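Local coordinates for Trm112p-like protein (Encephalitozoon cuniculi, PDB 3Q87) that binds a zinc ion and probably activates methyltransferases involved in translation, here as partner of Mtq2, which methylates the termination factor eRF1, at residues K54-S59 against E88-I93; K38-H43 against S74-N79. All coordinates share one frame; numbering follows the deposited sequence.

Interaction 1 (K54-S59 against E88-I93)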
ATOM      1  N   LYS A  54       2.553  21.442   7.099  1.00 29.37           N
ATOM      2  CA  LYS A  54       1.747  22.484   7.723  1.00 32.88           C
ATOM      3  C   LYS A  54       0.311  22.021   7.909  1.00 22.03           C
ATOM      4  O   LYS A  54      -0.295  22.249   8.949  1.00 26.91           O
ATOM      5  CB  LYS A  54       1.765  23.749   6.864  1.00 32.83           C
ATOM      6  CG  LYS A  54       3.107  24.437   6.805  1.00 32.32           C
ATOM      7  CD  LYS A  54       3.043  25.667   5.897  1.00 48.80           C
ATOM      8  CE  LYS A  54       4.357  26.447   5.921  1.00 51.53           C
ATOM      9  NZ  LYS A  54       4.525  27.331   4.728  1.00 60.48           N
ATOM     10  N   SER A  55      -0.235  21.378   6.886  1.00 24.59           N
ATOM     11  CA  SER A  55      -1.582  20.817   6.957  1.00 25.80           C
ATOM     12  C   SER A  55      -1.704  19.778   8.081  1.00 21.84           C
ATOM     13  O   SER A  55      -2.644  19.806   8.875  1.00 22.81           O
ATOM     14  CB  SER A  55      -1.957  20.188   5.609  1.00 27.02           C
ATOM     15  OG  SER A  55      -3.290  19.698   5.616  1.00 31.19           O
ATOM     16  N   LEU A  56      -0.752  18.851   8.134  1.00 22.81           N
ATOM     17  CA  LEU A  56      -0.716  17.857   9.196  1.00 20.25           C
ATOM     18  C   LEU A  56      -0.573  18.497  10.574  1.00 25.98           C
ATOM     19  O   LEU A  56      -1.260  18.107  11.515  1.00 24.29           O
ATOM     20  CB  LEU A  56       0.435  16.876   8.969  1.00 21.35           C
ATOM     21  CG  LEU A  56       0.153  15.788   7.932  1.00 24.22           C
ATOM     22  CD1 LEU A  56       1.435  15.047   7.542  1.00 20.82           C
ATOM     23  CD2 LEU A  56      -0.899  14.830   8.481  1.00 21.80           C
ATOM     24  N   VAL A  57       0.327  19.467  10.703  1.00 28.18           N
ATOM     25  CA  VAL A  57       0.559  20.074  12.012  1.00 25.49           C
ATOM     26  C   VAL A  57      -0.721  20.717  12.537  1.00 30.09           C
ATOM     27  O   VAL A  57      -1.051  20.606  13.716  1.00 28.22           O
ATOM     28  CB  VAL A  57       1.706  21.086  11.985  1.00 28.91           C
ATOM     29  CG1 VAL A  57       1.545  22.101  13.106  1.00 37.67           C
ATOM     30  CG2 VAL A  57       3.040  20.359  12.099  1.00 36.64           C
ATOM     31  N   ASN A  58      -1.452  21.363  11.635  1.00 33.88           N
ATOM     32  CA  ASN A  58      -2.752  21.933  11.961  1.00 30.12           C
ATOM     33  C   ASN A  58      -3.774  20.871  12.348  1.00 35.18           C
ATOM     34  O   ASN A  58      -4.515  21.042  13.312  1.00 27.49           O
ATOM     35  CB  ASN A  58      -3.288  22.737  10.783  1.00 34.35           C
ATOM     36  CG  ASN A  58      -4.527  23.509  11.138  1.00 41.65           C
ATOM     37  OD1 ASN A  58      -4.617  24.081  12.224  1.00 43.90           O
ATOM     38  ND2 ASN A  58      -5.495  23.533  10.229  1.00 44.13           N
ATOM     39  N   SER A  59      -3.819  19.779  11.587  1.00 27.86           N
ATOM     40  CA  SER A  59      -4.746  18.694  11.877  1.00 28.13           C
ATOM     41  C   SER A  59      -4.480  18.067  13.244  1.00 23.73           C
ATOM     42  O   SER A  59      -5.404  17.588  13.914  1.00 24.05           O
ATOM     43  CB  SER A  59      -4.662  17.614  10.788  1.00 28.11           C
ATOM     44  OG  SER A  59      -5.104  18.117   9.538  1.00 24.89           O
ATOM     45  N   GLU A  88      10.259  11.522  12.726  1.00 35.93           N
ATOM     46  CA  GLU A  88       9.701  11.298  14.045  1.00 29.72           C
ATOM     47  C   GLU A  88       8.226  11.698  14.070  1.00 33.38           C
ATOM     48  O   GLU A  88       7.401  11.046  14.707  1.00 33.17           O
ATOM     49  CB  GLU A  88      10.503  12.107  15.066  1.00 49.76           C
ATOM     50  CG  GLU A  88      10.192  11.814  16.520  1.00 54.12           C
ATOM     51  CD  GLU A  88      11.157  12.520  17.461  1.00 67.63           C
ATOM     52  OE1 GLU A  88      12.374  12.534  17.165  1.00 61.52           O
ATOM     53  OE2 GLU A  88      10.695  13.060  18.491  1.00 69.53           O
ATOM     54  N   PHE A  89       7.895  12.779  13.375  1.00 26.03           N
ATOM     55  CA  PHE A  89       6.510  13.221  13.292  1.00 33.82           C
ATOM     56  C   PHE A  89       5.706  12.290  12.373  1.00 24.70           C
ATOM     57  O   PHE A  89       4.591  11.896  12.698  1.00 23.10           O
ATOM     58  CB  PHE A  89       6.459  14.669  12.783  1.00 34.03           C
ATOM     59  CG  PHE A  89       5.076  15.281  12.769  1.00 30.82           C
ATOM     60  CD1 PHE A  89       4.506  15.774  13.932  1.00 34.57           C
ATOM     61  CD2 PHE A  89       4.369  15.403  11.575  1.00 36.45           C
ATOM     62  CE1 PHE A  89       3.245  16.357  13.918  1.00 33.62           C
ATOM     63  CE2 PHE A  89       3.107  15.987  11.549  1.00 34.58           C
ATOM     64  CZ  PHE A  89       2.543  16.463  12.726  1.00 35.30           C
ATOM     65  N   LEU A  90       6.293  11.916  11.245  1.00 18.18           N
ATOM     66  CA  LEU A  90       5.541  11.196  10.215  1.00 28.33           C
ATOM     67  C   LEU A  90       5.404   9.699  10.517  1.00 27.81           C
ATOM     68  O   LEU A  90       4.478   9.040  10.040  1.00 20.79           O
ATOM     69  CB  LEU A  90       6.166  11.428   8.838  1.00 23.53           C
ATOM     70  CG  LEU A  90       6.078  12.853   8.269  1.00 28.40           C
ATOM     71  CD1 LEU A  90       6.829  12.977   6.948  1.00 26.94           C
ATOM     72  CD2 LEU A  90       4.626  13.308   8.088  1.00 28.85           C
ATOM     73  N   PHE A  91       6.322   9.173  11.320  1.00 23.43           N
ATOM     74  CA  PHE A  91       6.331   7.755  11.642  1.00 24.12           C
ATOM     75  C   PHE A  91       6.025   7.527  13.103  1.00 25.81           C
ATOM     76  O   PHE A  91       5.729   6.410  13.511  1.00 30.47           O
ATOM     77  CB  PHE A  91       7.689   7.130  11.300  1.00 26.01           C
ATOM     78  CG  PHE A  91       7.908   6.923   9.829  1.00 24.55           C
ATOM     79  CD1 PHE A  91       7.543   5.728   9.220  1.00 24.80           C
ATOM     80  CD2 PHE A  91       8.472   7.925   9.049  1.00 23.58           C
ATOM     81  CE1 PHE A  91       7.733   5.539   7.859  1.00 21.02           C
ATOM     82  CE2 PHE A  91       8.661   7.744   7.689  1.00 22.73           C
ATOM     83  CZ  PHE A  91       8.295   6.548   7.093  1.00 20.03           C
ATOM     84  N   GLY A  92       6.105   8.592  13.894  1.00 27.30           N
ATOM     85  CA  GLY A  92       5.993   8.471  15.336  1.00 28.59           C
ATOM     86  C   GLY A  92       4.618   8.796  15.878  1.00 29.96           C
ATOM     87  O   GLY A  92       4.416   8.846  17.088  1.00 25.10           O
ATOM     88  N   ILE A  93       3.666   9.020  14.979  1.00 26.58           N
ATOM     89  CA  ILE A  93       2.287   9.248  15.381  1.00 22.68           C
ATOM     90  C   ILE A  93       1.367   8.310  14.628  1.00 25.34           C
ATOM     91  O   ILE A  93       1.567   8.061  13.445  1.00 24.32           O
ATOM     92  CB  ILE A  93       1.834  10.679  15.061  1.00 23.62           C
ATOM     93  CG1 ILE A  93       2.735  11.701  15.758  1.00 33.85           C
ATOM     94  CG2 ILE A  93       0.378  10.872  15.464  1.00 25.13           C
ATOM     95  CD1 ILE A  93       2.401  13.140  15.401  1.00 31.32           C
TER

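Interaction 2 (K38-H43 against S74-N79)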
ATOM      1  N   LYS A  38      12.386   3.342   7.660  1.00 26.02           N
ATOM      2  CA  LYS A  38      11.433   4.437   7.580  1.00 23.39           C
ATOM      3  C   LYS A  38      11.742   5.277   6.365  1.00 27.94           C
ATOM      4  O   LYS A  38      12.414   6.294   6.461  1.00 39.16           O
ATOM      5  CB  LYS A  38      11.507   5.318   8.833  1.00 28.27           C
ATOM      6  CG  LYS A  38      10.814   4.738  10.057  1.00 33.73           C
ATOM      7  CD  LYS A  38      10.871   5.697  11.245  1.00 31.20           C
ATOM      8  CE  LYS A  38      12.096   5.456  12.095  1.00 44.53           C
ATOM      9  NZ  LYS A  38      11.963   4.189  12.877  1.00 53.30           N
ATOM     10  N   ILE A  39      11.254   4.845   5.215  1.00 22.13           N
ATOM     11  CA  ILE A  39      11.417   5.606   3.998  1.00 21.52           C
ATOM     12  C   ILE A  39      10.110   6.336   3.685  1.00 24.61           C
ATOM     13  O   ILE A  39       9.032   5.739   3.753  1.00 17.03           O
ATOM     14  CB  ILE A  39      11.776   4.668   2.858  1.00 21.51           C
ATOM     15  CG1 ILE A  39      13.006   3.847   3.250  1.00 28.21           C
ATOM     16  CG2 ILE A  39      12.033   5.437   1.582  1.00 24.13           C
ATOM     17  CD1 ILE A  39      13.432   2.893   2.198  1.00 31.21           C
ATOM     18  N   PHE A  40      10.200   7.630   3.380  1.00 19.81           N
ATOM     19  CA  PHE A  40       9.027   8.391   2.931  1.00 21.95           C
ATOM     20  C   PHE A  40       9.263   9.206   1.658  1.00 25.01           C
ATOM     21  O   PHE A  40      10.398   9.380   1.215  1.00 26.29           O
ATOM     22  CB  PHE A  40       8.455   9.260   4.060  1.00 27.19           C
ATOM     23  CG  PHE A  40       9.323  10.438   4.444  1.00 27.36           C
ATOM     24  CD1 PHE A  40      10.507  10.254   5.156  1.00 33.80           C
ATOM     25  CD2 PHE A  40       8.927  11.735   4.135  1.00 29.89           C
ATOM     26  CE1 PHE A  40      11.300  11.341   5.530  1.00 30.30           C
ATOM     27  CE2 PHE A  40       9.714  12.834   4.510  1.00 33.34           C
ATOM     28  CZ  PHE A  40      10.899  12.631   5.207  1.00 31.93           C
ATOM     29  N   ASN A  41       8.175   9.681   1.059  1.00 23.74           N
ATOM     30  CA  ASN A  41       8.223  10.439  -0.187  1.00 22.14           C
ATOM     31  C   ASN A  41       8.463  11.914   0.101  1.00 31.98           C
ATOM     32  O   ASN A  41       7.529  12.731   0.141  1.00 22.40           O
ATOM     33  CB  ASN A  41       6.925  10.230  -0.958  1.00 20.75           C
ATOM     34  CG  ASN A  41       6.588   8.766  -1.098  1.00 28.23           C
ATOM     35  OD1 ASN A  41       7.168   8.066  -1.926  1.00 26.32           O
ATOM     36  ND2 ASN A  41       5.674   8.283  -0.262  1.00 25.98           N
ATOM     37  N   LYS A  42       9.733  12.234   0.322  1.00 32.17           N
ATOM     38  CA  LYS A  42      10.138  13.558   0.774  1.00 38.16           C
ATOM     39  C   LYS A  42       9.525  14.695  -0.042  1.00 31.89           C
ATOM     40  O   LYS A  42       8.999  15.644   0.529  1.00 34.52           O
ATOM     41  CB  LYS A  42      11.662  13.652   0.822  1.00 27.73           C
ATOM     42  CG  LYS A  42      12.248  12.900   1.995  1.00 31.84           C
ATOM     43  CD  LYS A  42      13.764  12.904   1.988  1.00 38.42           C
ATOM     44  CE  LYS A  42      14.290  12.431   3.333  1.00 39.44           C
ATOM     45  NZ  LYS A  42      15.749  12.658   3.492  1.00 46.62           N
ATOM     46  N   HIS A  43       9.567  14.587  -1.365  1.00 25.31           N
ATOM     47  CA  HIS A  43       9.029  15.634  -2.222  1.00 32.97           C
ATOM     48  C   HIS A  43       7.561  15.972  -1.922  1.00 45.94           C
ATOM     49  O   HIS A  43       7.127  17.120  -2.115  1.00 34.85           O
ATOM     50  CB  HIS A  43       9.196  15.265  -3.693  1.00 33.60           C
ATOM     51  CG  HIS A  43       8.254  14.200  -4.158  1.00 45.88           C
ATOM     52  ND1 HIS A  43       7.165  14.472  -4.958  1.00 46.00           N
ATOM     53  CD2 HIS A  43       8.238  12.864  -3.938  1.00 39.76           C
ATOM     54  CE1 HIS A  43       6.518  13.349  -5.212  1.00 41.67           C
ATOM     55  NE2 HIS A  43       7.147  12.357  -4.604  1.00 38.51           N
ATOM     56  N   SER A  74      10.572  24.546   7.969  1.00 48.02           N
ATOM     57  CA  SER A  74      11.346  25.375   7.051  1.00 45.77           C
ATOM     58  C   SER A  74      12.728  24.777   6.838  1.00 42.21           C
ATOM     59  O   SER A  74      13.200  24.666   5.710  1.00 39.11           O
ATOM     60  CB  SER A  74      11.473  26.799   7.598  1.00 55.36           C
ATOM     61  OG  SER A  74      12.016  26.788   8.910  1.00 45.33           O
ATOM     62  N   SER A  75      13.369  24.379   7.931  1.00 46.95           N
ATOM     63  CA  SER A  75      14.688  23.772   7.836  1.00 52.53           C
ATOM     64  C   SER A  75      14.664  22.470   7.031  1.00 51.16           C
ATOM     65  O   SER A  75      15.589  22.201   6.267  1.00 50.71           O
ATOM     66  CB  SER A  75      15.304  23.566   9.223  1.00 46.49           C
ATOM     67  OG  SER A  75      14.557  22.645   9.993  1.00 68.73           O
ATOM     68  N   PHE A  76      13.612  21.667   7.188  1.00 50.45           N
ATOM     69  CA  PHE A  76      13.492  20.439   6.400  1.00 42.05           C
ATOM     70  C   PHE A  76      13.365  20.761   4.920  1.00 39.80           C
ATOM     71  O   PHE A  76      13.941  20.084   4.067  1.00 49.33           O
ATOM     72  CB  PHE A  76      12.299  19.585   6.845  1.00 47.13           C
ATOM     73  CG  PHE A  76      11.952  18.486   5.871  1.00 44.55           C
ATOM     74  CD1 PHE A  76      12.616  17.271   5.907  1.00 50.62           C
ATOM     75  CD2 PHE A  76      10.978  18.681   4.903  1.00 46.59           C
ATOM     76  CE1 PHE A  76      12.305  16.265   5.007  1.00 40.73           C
ATOM     77  CE2 PHE A  76      10.659  17.680   4.006  1.00 43.97           C
ATOM     78  CZ  PHE A  76      11.327  16.471   4.056  1.00 52.87           C
ATOM     79  N   VAL A  77      12.592  21.793   4.617  1.00 42.61           N
ATOM     80  CA  VAL A  77      12.483  22.275   3.247  1.00 48.25           C
ATOM     81  C   VAL A  77      13.857  22.724   2.722  1.00 56.98           C
ATOM     82  O   VAL A  77      14.183  22.500   1.551  1.00 50.31           O
ATOM     83  CB  VAL A  77      11.465  23.426   3.135  1.00 50.50           C
ATOM     84  CG1 VAL A  77      11.272  23.822   1.689  1.00 49.51           C
ATOM     85  CG2 VAL A  77      10.134  23.021   3.759  1.00 40.77           C
ATOM     86  N   GLU A  78      14.663  23.348   3.585  1.00 53.20           N
ATOM     87  CA  GLU A  78      16.019  23.739   3.194  1.00 61.63           C
ATOM     88  C   GLU A  78      16.836  22.486   2.941  1.00 57.44           C
ATOM     89  O   GLU A  78      17.183  22.158   1.805  1.00 57.01           O
ATOM     90  CB  GLU A  78      16.742  24.532   4.292  1.00 68.86           C
ATOM     91  CG  GLU A  78      15.941  25.566   5.069  1.00 73.45           C
ATOM     92  CD  GLU A  78      16.801  26.280   6.117  1.00 83.67           C
ATOM     93  OE1 GLU A  78      16.436  26.279   7.315  1.00 72.94           O
ATOM     94  OE2 GLU A  78      17.861  26.829   5.742  1.00 89.58           O
ATOM     95  N   ASN A  79      17.147  21.804   4.039  1.00 58.13           N
ATOM     96  CA  ASN A  79      17.963  20.601   4.033  1.00 57.42           C
ATOM     97  C   ASN A  79      17.103  19.372   4.305  1.00 55.04           C
ATOM     98  O   ASN A  79      16.972  18.950   5.457  1.00 54.87           O
ATOM     99  CB  ASN A  79      19.053  20.723   5.101  1.00 61.71           C
ATOM    100  CG  ASN A  79      19.894  19.467   5.232  1.00 66.48           C
ATOM    101  OD1 ASN A  79      19.950  18.637   4.320  1.00 65.15           O
ATOM    102  ND2 ASN A  79      20.562  19.325   6.371  1.00 67.52           N
TER

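Interaction 1 (K54-S59 against E88-I93)
F89 reaches L56 and V57 because its CG stands anti to the backbone N (chi1 -175°), which carries the ring away from helix 84-91 toward helix 42-59. L56 has its CG anti to the carbonyl carbon instead (chi1 -79°), so that CD1 can meet L90 while CB stays beside the phenyl group. L56 CB meets the ring at its edge and in its plane, 3.8 Å from F89 CE2. V57 arrives obliquely, CG2 being 4.0 Å from F89 CZ. A long flat residue suits this place, since the backbones are well separated, V57 CA and F89 CA being 9.2 Å apart, and the F89 ring bridges much of that distance.

The contact lies in the helical part of this Trm112-type protein, away from the zinc site of C11, C14, C102 and C105, and joins two helices without any hydrogen bond between the segments. A third apolar pair adds to it: L56 CD1 meets L90 CD2 at 3.7 Å, the two leucines crossing at about a right angle with branch methyl against branch methyl. F45 packs on both L56 and L90, while P3 and L6 also touch L56. Branched aliphatic residues fit this buried layer because their methyls fill space in several directions with no polar group to satisfy. At the partly exposed border, V57 also rests on L68.

Interaction 2 (K38-H43 against S74-N79)
Aromatic packing brings F40 and F76 together from opposite directions, one from the stretch leading into helix 42-59 and the other from helix 70-78. F40 CZ lies 3.9 Å from F76 CE1, which sits at the edge of the F40 ring, near its plane. The ring planes are inclined by about 30°; F40 in turn approaches the F76 ring obliquely, and no ring stack is formed. F76 has its CG anti to the backbone N (chi1 167°), sending the ring out from its helix. Two phenylalanines suit a buried junction of this kind, where broad apolar surface is wanted and no polar group has to be satisfied; I86 also packs on F76.

Aliphatic contact comes from K42, whose CG lies 4.2 Å from F76 CZ, at the edge of that ring. Within its own segment the same CG stands 3.4 Å above one face of the F40 ring, displaced toward the rim. The methylene part of the lysine thus belongs to the apolar cluster.

Polar interaction is left to the far end of that extended chain: K42 NZ hydrogen-bonds to P80 O and forms a salt bridge with D83. A lysine fits here by being apolar along its methylenes and charged at NZ. The loop that leads into helix 42-59, and the start of that helix, pack on the last turn of helix 70-78, in the helical part of a Trm112-type protein.

In the fold
From the N terminus, the chain passes residues 38-43, 54-59, 74-79 and 88-93 in that order, so the two interactions cross rather than nest. Interaction 2 closes a loop of 30 intervening residues, bringing the end of helix 70-78 back to the start of helix 42-59. Interaction 1 closes one of 28, setting helix 84-91 against the end of helix 42-59. This long helix is thus tied near both ends, by the two helices that follow it in succession. The contacts also meet directly: L90 packs on F40, and F91 on K38 and F40. F91 and I39 additionally reach T46 of the methyltransferase chain, placing this helical cluster beside the partner.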